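Local atomic coordinates of glycosyl hydrolase (Rhizobium leguminosarum bv. trifolii, PDB entry 5NDX), a protein that probably hydrolyses O-glycosidic bonds as a family 39 glycoside hydrolase, being the bacterial orthologue of human alpha-L-iduronidase. Residues T235-D240 / Q294-I299; P260-C266 / A305-S311. The protein carries 2 engineered substitutions. One frame throughout, in Å; residues are numbered along the deposited sequence.

Interaction 1: residues T235-D240 / Q294-I299; sequences TNAIVD and QHDRRI. With SO4 (sulfate ion), chain E.
How one valine can organise a helix-helix interface is seen where 235-240 meets 294-299. Both segments are helical, the second with a pi-type turn at 296-299; their axes cross at -46° and approach to 10.1 Å, with Val239 CA 6.4 Å from His295 CA. Val239 (chi1 t) is a knob in a hole formed by Gln294, His295, Arg298 and Ile299. Its CG2 makes a CH-pi contact 3.7 Å from the centroid of the His295 ring, while CG1 lies 3.8 Å from Ile299 CG1. Polar side chains flank it. Arg298 (m, t, p) extends across to form a salt bridge, NH2 to Asp240 OD1 at 2.7 Å. Gln294 (m, t) donates from NE2 to Thr235 OG1 at 3.0 Å, a hydroxyl also bound to Asp416, and a water joins Gln294 OE1 to Thr235 O. Arg297 NH1, salt-bridged to Asp391, also donates to O4 of a sulfate, probably from the crystallisation liquor, at 2.6 Å. Helix 390-393 touches Gln294 and Arg298, whereas His295 and Ile299 rest on strand 307-310.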
loop_
_atom_site.group_PDB
_atom_site.type_symbol
_atom_site.label_atom_id
_atom_site.label_comp_id
_atom_site.label_asym_id
_atom_site.label_seq_id
_atom_site.Cartn_x
_atom_site.Cartn_y
_atom_site.Cartn_z
ATOM N N THR A 235 13.880 -10.225 -8.314
ATOM C CA THR A 235 13.561 -9.556 -7.061
ATOM C C THR A 235 14.810 -9.390 -6.181
ATOM O O THR A 235 15.001 -8.320 -5.583
ATOM C CB THR A 235 12.422 -10.247 -6.299
ATOM O OG1 THR A 235 12.721 -11.634 -6.132
ATOM C CG2 THR A 235 11.140 -10.141 -7.051
ATOM N N ASN A 236 15.625 -10.429 -6.073
ATOM C CA ASN A 236 16.856 -10.325 -5.280
ATOM C C ASN A 236 17.804 -9.237 -5.769
ATOM O O ASN A 236 18.542 -8.646 -4.935
ATOM C CB ASN A 236 17.579 -11.686 -5.112
ATOM C CG ASN A 236 17.107 -12.476 -3.847
ATOM O OD1 ASN A 236 16.786 -13.673 -3.928
ATOM N ND2 ASN A 236 17.081 -11.841 -2.716
ATOM N N ALA A 237 17.743 -8.885 -7.062
ATOM C CA ALA A 237 18.622 -7.829 -7.558
ATOM C C ALA A 237 18.216 -6.445 -7.067
ATOM O O ALA A 237 19.030 -5.523 -7.050
ATOM C CB ALA A 237 18.739 -7.869 -9.084
ATOM N N ILE A 238 16.957 -6.285 -6.675
ATOM C CA ILE A 238 16.525 -5.038 -6.066
ATOM C C ILE A 238 17.332 -4.809 -4.790
ATOM O O ILE A 238 17.873 -3.745 -4.586
ATOM C CB ILE A 238 15.013 -5.019 -5.755
ATOM C CG1 ILE A 238 14.193 -5.058 -7.061
ATOM C CG2 ILE A 238 14.647 -3.788 -4.928
ATOM C CD1 ILE A 238 12.702 -5.361 -6.839
ATOM N N VAL A 239 17.395 -5.818 -3.944
ATOM C CA VAL A 239 18.209 -5.777 -2.738
ATOM C C VAL A 239 19.723 -5.655 -3.079
ATOM O O VAL A 239 20.442 -4.913 -2.410
ATOM C CB VAL A 239 17.978 -7.011 -1.870
ATOM C CG1 VAL A 239 19.059 -7.121 -0.791
ATOM C CG2 VAL A 239 16.601 -6.929 -1.247
ATOM N N ASP A 240 20.188 -6.357 -4.102
ATOM C CA ASP A 240 21.601 -6.263 -4.502
ATOM C C ASP A 240 21.957 -4.828 -4.883
ATOM O O ASP A 240 22.983 -4.298 -4.416
ATOM C CB ASP A 240 21.948 -7.197 -5.674
ATOM C CG ASP A 240 21.752 -8.656 -5.337
ATOM O OD1 ASP A 240 21.747 -9.014 -4.140
ATOM O OD2 ASP A 240 21.568 -9.453 -6.278
ATOM N N GLN A 294 12.629 -10.520 1.401
ATOM C CA GLN A 294 14.025 -10.371 1.042
ATOM C C GLN A 294 14.670 -9.125 1.690
ATOM O O GLN A 294 15.817 -9.178 2.150
ATOM C CB GLN A 294 14.203 -10.287 -0.483
ATOM C CG GLN A 294 13.964 -11.589 -1.223
ATOM C CD GLN A 294 13.762 -11.384 -2.728
ATOM O OE1 GLN A 294 13.554 -10.290 -3.212
ATOM N NE2 GLN A 294 13.748 -12.451 -3.444
ATOM N N HIS A 295 13.968 -8.003 1.681
ATOM C CA HIS A 295 14.481 -6.823 2.359
ATOM C C HIS A 295 14.625 -7.068 3.876
ATOM O O HIS A 295 15.622 -6.671 4.481
ATOM C CB HIS A 295 13.582 -5.608 2.103
ATOM C CG HIS A 295 13.820 -4.973 0.785
ATOM N ND1 HIS A 295 13.356 -5.520 -0.392
ATOM C CD2 HIS A 295 14.477 -3.830 0.448
ATOM C CE1 HIS A 295 13.740 -4.755 -1.403
ATOM N NE2 HIS A 295 14.413 -3.720 -0.919
ATOM N N ASP A 296 13.642 -7.722 4.479
ATOM C CA ASP A 296 13.704 -8.011 5.896
ATOM C C ASP A 296 14.889 -8.951 6.237
ATOM O O ASP A 296 15.661 -8.667 7.161
ATOM C CB ASP A 296 12.387 -8.605 6.403
ATOM C CG ASP A 296 12.350 -8.722 7.924
ATOM O OD1 ASP A 296 12.371 -7.702 8.662
ATOM O OD2 ASP A 296 12.284 -9.852 8.371
ATOM N N ARG A 297 15.033 -10.027 5.486
ATOM C CA ARG A 297 16.029 -11.035 5.775
ATOM C C ARG A 297 17.474 -10.608 5.367
ATOM O O ARG A 297 18.415 -10.920 6.062
ATOM C CB ARG A 297 15.638 -12.332 5.106
ATOM C CG ARG A 297 16.679 -13.458 5.210
ATOM C CD ARG A 297 16.136 -14.783 4.714
ATOM N NE ARG A 297 15.372 -14.600 3.461
ATOM C CZ ARG A 297 15.887 -14.489 2.239
ATOM N NH1 ARG A 297 17.186 -14.641 2.024
ATOM N NH2 ARG A 297 15.086 -14.264 1.217
ATOM N N ARG A 298 17.638 -9.907 4.267
ATOM C CA ARG A 298 18.956 -9.593 3.716
ATOM C C ARG A 298 19.462 -8.201 4.063
ATOM O O ARG A 298 20.677 -7.957 3.969
ATOM C CB ARG A 298 18.956 -9.750 2.184
ATOM C CG ARG A 298 18.652 -11.179 1.734
ATOM C CD ARG A 298 18.734 -11.384 0.203
ATOM N NE ARG A 298 20.052 -10.974 -0.253
ATOM C CZ ARG A 298 20.372 -10.462 -1.438
ATOM N NH1 ARG A 298 19.501 -10.321 -2.419
ATOM N NH2 ARG A 298 21.598 -10.042 -1.641
ATOM N N ILE A 299 18.562 -7.262 4.402
ATOM C CA ILE A 299 19.000 -5.929 4.742
ATOM C C ILE A 299 18.791 -5.621 6.251
ATOM O O ILE A 299 19.746 -5.241 6.941
ATOM C CB ILE A 299 18.392 -4.834 3.846
ATOM C CG1 ILE A 299 18.701 -5.115 2.373
ATOM C CG2 ILE A 299 19.024 -3.480 4.182
ATOM C CD1 ILE A 299 18.143 -4.071 1.403
HETATM S S SO4 E . 20.021 -15.428 4.370
HETATM O O1 SO4 E . 19.764 -16.845 4.034
HETATM O O2 SO4 E . 19.535 -15.160 5.748
HETATM O O3 SO4 E . 21.477 -15.159 4.286
HETATM O O4 SO4 E . 19.347 -14.559 3.385
HETATM O O HOH W 1 13.696 -7.546 -3.354
#

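Interaction 2: residues P260-C266 / A305-S311; sequences PIVNDEC and ANFTFLS. With 8U8 ((2~{R},3~{S},4~{S},5~{R},6~{S})-6-(4-methyl-2-oxidanylidene-chromen-7-yl)oxy-3,4,5-tris(oxidanyl)oxane-2-carboxylic acid), chain N; 8U8 ((2~{R},3~{S},4~{S},5~{R},6~{S})-6-(4-methyl-2-oxidanylidene-chromen-7-yl)oxy-3,4,5-tris(oxidanyl)oxane-2-carboxylic acid), chain M.
Parallel strands normally advance residue by residue, and the pair 261-263 and 307-310 illustrates what one extra residue does. Their axes lie 4.8 Å apart at 19°. Ile261 is opposite Phe307, but Val262 is opposite Phe309 and Asn263 opposite Leu310, so the register slips by one: a beta bulge with Thr308 (phi/psi -120/-32) as the additional residue. The ladder survives it. Ile261 N donates to Asn306 O (3.0 Å), Thr308 N to Ile261 O (2.9 Å), Asn263 N to Phe309 O (3.0 Å) and Ser311 N to Asn263 O (2.9 Å); past the strand ends Cys266 N reaches Ser311 O (2.7 Å). Val262 instead turns its backbone bonds to Ile217 and Ile219 of strand 216-219. Strands 261-263 and 307-310 are the seventh and eighth of the TIM barrel characteristic of the family. Asn306 centres an inverse gamma turn, and its O also accepts from Thr308 OG1 (2.9 Å). Asn263 (chi1 t) closes an Asx turn, OD1 receiving Glu265 N at 3.2 Å, while its ND2 binds Glu221 O. Asp264 is held by His220 and Arg57. Beyond the C-terminal strand ends, Glu265 OE2 accepts a hydrogen bond from O3 of one 8U8 (chain M) at 2.5 Å and also pairs with Arg57, its OE1 with Lys222; the side chain lies about 4 Å from that of the substituted Gln146, at the predicted proton-donor position. At the other end a second 8U8 (chain N) lays its coumarin over the Phe309 ring, C8 3.5 Å from CD1, with Val262 CG2 3.8 Å from its C14.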
loop_
_atom_site.group_PDB
_atom_site.type_symbol
_atom_site.label_atom_id
_atom_site.label_comp_id
_atom_site.label_asym_id
_atom_site.label_seq_id
_atom_site.Cartn_x
_atom_site.Cartn_y
_atom_site.Cartn_z
ATOM N N PRO A 260 18.625 6.670 7.193
ATOM C CA PRO A 260 17.512 5.876 6.689
ATOM C C PRO A 260 17.545 5.766 5.158
ATOM O O PRO A 260 17.796 6.755 4.467
ATOM C CB PRO A 260 16.272 6.619 7.220
ATOM C CG PRO A 260 16.752 7.314 8.493
ATOM C CD PRO A 260 18.210 7.655 8.224
ATOM N N ILE A 261 17.393 4.550 4.667
ATOM C CA ILE A 261 17.363 4.254 3.210
ATOM C C ILE A 261 15.935 3.944 2.817
ATOM O O ILE A 261 15.250 3.148 3.500
ATOM C CB ILE A 261 18.224 3.026 2.863
ATOM C CG1 ILE A 261 19.661 3.218 3.364
ATOM C CG2 ILE A 261 18.251 2.777 1.356
ATOM C CD1 ILE A 261 20.377 4.431 2.779
ATOM N N VAL A 262 15.492 4.551 1.720
ATOM C CA VAL A 262 14.116 4.431 1.263
ATOM C C VAL A 262 14.126 4.026 -0.212
ATOM O O VAL A 262 14.868 4.619 -1.001
ATOM C CB VAL A 262 13.424 5.773 1.454
ATOM C CG1 VAL A 262 12.062 5.801 0.763
ATOM C CG2 VAL A 262 13.318 6.069 2.952
ATOM N N ASN A 263 13.398 2.970 -0.562
ATOM C CA ASN A 263 13.054 2.685 -1.952
ATOM C C ASN A 263 11.642 3.244 -2.146
ATOM O O ASN A 263 10.681 2.645 -1.722
ATOM C CB ASN A 263 13.124 1.217 -2.248
ATOM C CG ASN A 263 12.914 0.879 -3.712
ATOM O OD1 ASN A 263 12.359 1.655 -4.498
ATOM N ND2 ASN A 263 13.304 -0.327 -4.065
ATOM N N ASP A 264 11.543 4.372 -2.831
ATOM C CA ASP A 264 10.302 5.124 -2.935
ATOM C C ASP A 264 9.400 4.672 -4.095
ATOM O O ASP A 264 8.306 5.234 -4.289
ATOM C CB ASP A 264 10.605 6.669 -2.964
ATOM C CG ASP A 264 11.475 7.098 -4.145
ATOM O OD1 ASP A 264 11.814 6.243 -5.037
ATOM O OD2 ASP A 264 11.808 8.307 -4.235
ATOM N N GLU A 265 9.858 3.695 -4.876
ATOM C CA GLU A 265 9.060 3.130 -5.962
ATOM C C GLU A 265 9.520 1.731 -6.265
ATOM O O GLU A 265 10.320 1.508 -7.188
ATOM C CB GLU A 265 9.209 3.945 -7.254
ATOM C CG GLU A 265 8.208 5.023 -7.441
ATOM C CD GLU A 265 8.369 5.712 -8.781
ATOM O OE1 GLU A 265 8.357 5.012 -9.825
ATOM O OE2 GLU A 265 8.461 6.950 -8.786
ATOM N N CYS A 266 9.054 0.780 -5.498
ATOM C CA CYS A 266 9.596 -0.530 -5.603
ATOM C C CYS A 266 8.523 -1.421 -6.244
ATOM O O CYS A 266 7.631 -1.880 -5.551
ATOM C CB CYS A 266 9.991 -1.002 -4.250
ATOM S SG CYS A 266 10.720 -2.648 -4.219
ATOM N N ALA A 305 22.025 -2.277 6.444
ATOM C CA ALA A 305 21.748 -0.886 6.207
ATOM C C ALA A 305 20.553 -0.492 7.021
ATOM O O ALA A 305 19.809 -1.354 7.478
ATOM C CB ALA A 305 21.465 -0.664 4.742
ATOM N N ASN A 306 20.334 0.809 7.189
ATOM C CA ASN A 306 19.191 1.297 7.953
ATOM C C ASN A 306 17.951 1.388 7.023
ATOM O O ASN A 306 17.387 2.461 6.804
ATOM C CB ASN A 306 19.572 2.669 8.560
ATOM C CG ASN A 306 18.576 3.192 9.555
ATOM O OD1 ASN A 306 17.664 2.491 9.963
ATOM N ND2 ASN A 306 18.775 4.429 9.983
ATOM N N PHE A 307 17.496 0.250 6.504
ATOM C CA PHE A 307 16.434 0.266 5.490
ATOM C C PHE A 307 15.117 0.572 6.194
ATOM O O PHE A 307 14.747 -0.122 7.100
ATOM C CB PHE A 307 16.334 -1.034 4.699
ATOM C CG PHE A 307 15.431 -0.914 3.520
ATOM C CD1 PHE A 307 15.903 -0.414 2.307
ATOM C CD2 PHE A 307 14.087 -1.233 3.636
ATOM C CE1 PHE A 307 15.034 -0.251 1.241
ATOM C CE2 PHE A 307 13.224 -1.102 2.565
ATOM C CZ PHE A 307 13.706 -0.602 1.365
ATOM N N THR A 308 14.417 1.610 5.768
ATOM C CA THR A 308 13.313 2.165 6.541
ATOM C C THR A 308 11.930 2.167 5.885
ATOM O O THR A 308 10.915 2.137 6.614
ATOM C CB THR A 308 13.706 3.615 6.961
ATOM O OG1 THR A 308 14.870 3.532 7.799
ATOM C CG2 THR A 308 12.629 4.308 7.749
ATOM N N PHE A 309 11.857 2.312 4.564
ATOM C CA PHE A 309 10.576 2.382 3.891
ATOM C C PHE A 309 10.687 1.879 2.451
ATOM O O PHE A 309 11.668 2.116 1.774
ATOM C CB PHE A 309 10.079 3.809 3.933
ATOM C CG PHE A 309 8.683 4.020 3.459
ATOM C CD1 PHE A 309 7.635 3.416 4.083
ATOM C CD2 PHE A 309 8.422 4.926 2.464
ATOM C CE1 PHE A 309 6.332 3.658 3.698
ATOM C CE2 PHE A 309 7.126 5.185 2.052
ATOM C CZ PHE A 309 6.072 4.519 2.660
ATOM N N LEU A 310 9.667 1.156 2.037
ATOM C CA LEU A 310 9.561 0.599 0.687
ATOM C C LEU A 310 8.161 0.961 0.231
ATOM O O LEU A 310 7.178 0.560 0.861
ATOM C CB LEU A 310 9.779 -0.894 0.746
ATOM C CG LEU A 310 9.708 -1.676 -0.555
ATOM C CD1 LEU A 310 10.469 -2.956 -0.348
ATOM C CD2 LEU A 310 8.282 -1.979 -0.964
ATOM N N SER A 311 8.048 1.793 -0.789
ATOM C CA SER A 311 6.730 2.195 -1.285
ATOM C C SER A 311 6.521 1.538 -2.650
ATOM O O SER A 311 7.393 1.576 -3.499
ATOM C CB SER A 311 6.661 3.714 -1.386
ATOM O OG SER A 311 5.397 4.215 -1.785
HETATM C C15 8U8 N . 10.530 8.643 3.756
HETATM C C13 8U8 N . 10.794 8.123 5.025
HETATM C C14 8U8 N . 11.998 8.409 5.657
HETATM C C16 8U8 N . 12.229 7.958 6.949
HETATM O O9 8U8 N . 13.316 8.172 7.470
HETATM O O8 8U8 N . 11.316 7.171 7.579
HETATM C C11 8U8 N . 10.122 6.926 7.001
HETATM C C10 8U8 N . 9.232 6.209 7.762
HETATM C C12 8U8 N . 9.835 7.381 5.722
HETATM C C7 8U8 N . 8.570 7.094 5.208
HETATM C C8 8U8 N . 7.670 6.360 5.972
HETATM C C9 8U8 N . 7.983 5.918 7.260
HETATM O O2 8U8 N . 7.050 5.212 7.977
HETATM C C5 8U8 N . 7.173 5.152 9.422
HETATM O O1 8U8 N . 8.036 4.014 9.588
HETATM C C1 8U8 N . 8.289 3.537 10.929
HETATM C C6 8U8 N . 9.063 4.601 11.785
HETATM O O7 8U8 N . 9.767 5.449 11.201
HETATM O O6 8U8 N . 8.874 4.574 13.010
HETATM C C2 8U8 N . 6.924 3.197 11.522
HETATM O O5 8U8 N . 7.030 2.666 12.879
HETATM C C3 8U8 N . 6.010 4.443 11.494
HETATM O O4 8U8 N . 4.746 4.056 11.967
HETATM C C4 8U8 N . 5.843 4.934 10.055
HETATM O O3 8U8 N . 5.091 6.148 9.996
HETATM C C15 8U8 M . 12.250 7.551 -18.512
HETATM C C13 8U8 M . 12.815 6.773 -17.476
HETATM C C14 8U8 M . 14.167 6.428 -17.561
HETATM C C16 8U8 M . 14.774 5.693 -16.539
HETATM O O9 8U8 M . 15.958 5.401 -16.699
HETATM O O8 8U8 M . 14.057 5.275 -15.434
HETATM C C11 8U8 M . 12.761 5.693 -15.262
HETATM C C10 8U8 M . 12.101 5.372 -14.071
HETATM C C12 8U8 M . 12.119 6.436 -16.290
HETATM C C7 8U8 M . 10.800 6.869 -16.054
HETATM C C8 8U8 M . 10.146 6.550 -14.858
HETATM C C9 8U8 M . 10.783 5.791 -13.862
HETATM O O2 8U8 M . 10.191 5.482 -12.653
HETATM C C5 8U8 M . 8.730 5.384 -12.440
HETATM O O1 8U8 M . 8.165 4.576 -13.484
HETATM C C1 8U8 M . 6.804 4.622 -13.679
HETATM C C6 8U8 M . 6.498 3.265 -13.967
HETATM O O7 8U8 M . 5.502 3.072 -14.654
HETATM O O6 8U8 M . 7.237 2.429 -13.479
HETATM C C2 8U8 M . 5.925 4.990 -12.445
HETATM O O5 8U8 M . 5.833 3.838 -11.579
HETATM C C3 8U8 M . 6.429 6.286 -11.672
HETATM O O4 8U8 M . 5.506 7.309 -11.822
HETATM C C4 8U8 M . 7.840 6.741 -12.163
HETATM O O3 8U8 M . 8.379 7.715 -11.180
HETATM O O HOH W 2 5.603 4.946 -4.581
#

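In the fold
Followed from the N terminus, the chain runs through helix 235-252, strand 261-263, helix 282-300 and strand 307-310, so the two contacts alternate: helix meets helix, strand meets strand. Interaction 1 closes a loop with 53 residues between its segments, and interaction 2 one with 38; the loops cross, because strand 261-263 falls inside the first while strand 307-310 lies beyond it. The result is the repeating beta-alpha architecture of a barrel, an outer helix pair laid on an inner strand pair. The layers touch directly, with Ile238 against Asn263, His295 and Ile299 against Phe307, and Ile299 against Ala305; the centres are about 11 Å apart.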